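PDB 6I1A: rutinosidase from Aspergillus niger, which hydrolyses rutin and related flavonoid rutinosides, releasing the disaccharide rutinose from the aglycone. Local coordinates for the glycan on Asn160. Residues are numbered along the deposited sequence; one frame, centred on the assembly and turned at random.

The glycan on Asn160. Residues 156, 160-163, 165. With NAG (2-acetamido-2-deoxy-beta-D-glucopyranose), chain B; NAG (2-acetamido-2-deoxy-beta-D-glucopyranose), chain C.
The His163 imidazole meets the first N-acetylglucosamine, NAG (chain B), with its edge: the hydroxymethyl O6 lies in the ring plane, 2.9 Å from NE2 in a nearly straight hydrogen bond whose direction is not settled. Histidine suits this place because its tip nitrogen can donate or accept, while His163 CD2 rests 3.8 Å from the anomeric C1 of NAG (chain B). The root of the Tyr156 ring, not its phenol hydroxyl, abuts the same hydroxymethyl, with CB 3.3 Å from NAG (chain B) O6. Asn160 carries this sugar through an N-glycosidic bond from ND2 to C1. Its CG stands anti to the backbone N (chi1 178°), and Asn160 OD1 accepts a hydrogen bond from the backbone N-H of His163 (N to OD1 2.9 Å) from above the amide plane, capping the start of helix 161-179 and steadying the amide that bears the glycan. Thr162, the threonine of the Asn-Glu-Thr sequon, turns OG1 outward to accept the acetamido N-H of NAG (chain B) (N2 to OG1 3.0 Å), which should limit rotation about the glycosidic bond. Asn165, one turn beyond Glu161, is likewise bonded through ND2 to NAG (chain C). Glu161, extended beyond CG, reaches alongside that sugar; its carboxylate OE2 takes the N-H of NAG (chain C) N2 on its anti lone pair (2.8 Å, 174° at H), and CB packs against the acetyl methyl. Both are N-linked glycans on this secreted hydrolase; tethered near the helix start, mostly uncovered by protein, they probably aid its solubility and stability.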
# COMPACT_ATOMS: atom_id res chain seq x y z
N TYR A 156 21.05 1.84 15.58
CA TYR A 156 21.62 2.74 16.59
C TYR A 156 21.80 4.17 16.10
O TYR A 156 21.95 5.10 16.94
CB TYR A 156 22.98 2.21 17.10
CG TYR A 156 22.93 0.78 17.63
CD1 TYR A 156 22.34 0.53 18.88
CD2 TYR A 156 23.38 -0.31 16.92
CE1 TYR A 156 22.30 -0.77 19.41
CE2 TYR A 156 23.35 -1.62 17.43
CZ TYR A 156 22.77 -1.82 18.66
OH TYR A 156 22.68 -3.12 19.15
N ASN A 160 21.07 9.60 17.95
CA ASN A 160 22.38 9.41 18.58
C ASN A 160 23.37 10.43 18.03
O ASN A 160 23.72 10.41 16.83
CB ASN A 160 22.80 7.96 18.43
CG ASN A 160 24.17 7.65 19.01
OD1 ASN A 160 25.18 8.32 18.72
ND2 ASN A 160 24.17 6.60 19.83
N GLU A 161 23.88 11.33 18.90
CA GLU A 161 24.76 12.41 18.44
C GLU A 161 26.13 11.91 18.05
O GLU A 161 26.77 12.58 17.21
CB GLU A 161 24.93 13.44 19.56
CG GLU A 161 25.58 14.73 19.13
CD GLU A 161 25.48 15.76 20.26
OE1 GLU A 161 24.35 16.29 20.44
OE2 GLU A 161 26.46 15.93 21.01
N THR A 162 26.62 10.83 18.63
CA THR A 162 27.91 10.25 18.18
C THR A 162 27.80 9.85 16.71
O THR A 162 28.63 10.25 15.84
CB THR A 162 28.29 8.99 18.96
OG1 THR A 162 28.31 9.30 20.36
CG2 THR A 162 29.58 8.32 18.53
N HIS A 163 26.77 9.06 16.39
CA HIS A 163 26.60 8.58 15.00
C HIS A 163 26.23 9.73 14.07
O HIS A 163 26.68 9.73 12.89
CB HIS A 163 25.55 7.46 14.95
CG HIS A 163 25.95 6.27 15.74
ND1 HIS A 163 27.22 5.75 15.70
CD2 HIS A 163 25.20 5.50 16.58
CE1 HIS A 163 27.21 4.65 16.47
NE2 HIS A 163 26.00 4.46 17.01
N ASN A 165 27.39 12.82 14.30
CA ASN A 165 28.65 13.55 14.09
C ASN A 165 29.55 12.79 13.10
O ASN A 165 30.12 13.36 12.19
CB ASN A 165 29.43 13.68 15.40
CG ASN A 165 28.92 14.80 16.26
OD1 ASN A 165 27.96 15.49 15.94
ND2 ASN A 165 29.63 15.01 17.37
C1 NAG B . 25.45 6.07 20.31
C2 NAG B . 25.90 6.43 21.72
C3 NAG B . 27.19 5.63 21.97
C4 NAG B . 26.92 4.17 21.76
C5 NAG B . 26.41 3.83 20.36
C6 NAG B . 25.94 2.38 20.20
C7 NAG B . 25.41 8.62 22.62
C8 NAG B . 25.86 10.04 22.59
N2 NAG B . 26.14 7.83 21.87
O3 NAG B . 27.53 5.77 23.39
O4 NAG B . 28.17 3.42 21.88
O5 NAG B . 25.26 4.67 20.14
O6 NAG B . 25.76 2.18 18.79
O7 NAG B . 24.47 8.19 23.28
C1 NAG C . 29.39 16.17 18.22
C2 NAG C . 29.89 15.88 19.67
C3 NAG C . 29.80 17.22 20.44
C4 NAG C . 30.48 18.35 19.72
C5 NAG C . 29.93 18.43 18.30
C6 NAG C . 30.58 19.54 17.53
C7 NAG C . 29.39 13.68 20.57
C8 NAG C . 28.36 12.84 21.22
N2 NAG C . 29.03 14.93 20.30
O3 NAG C . 30.26 17.05 21.81
O4 NAG C . 30.10 19.60 20.44
O5 NAG C . 30.24 17.18 17.66
O6 NAG C . 31.96 19.28 17.51
O7 NAG C . 30.51 13.20 20.24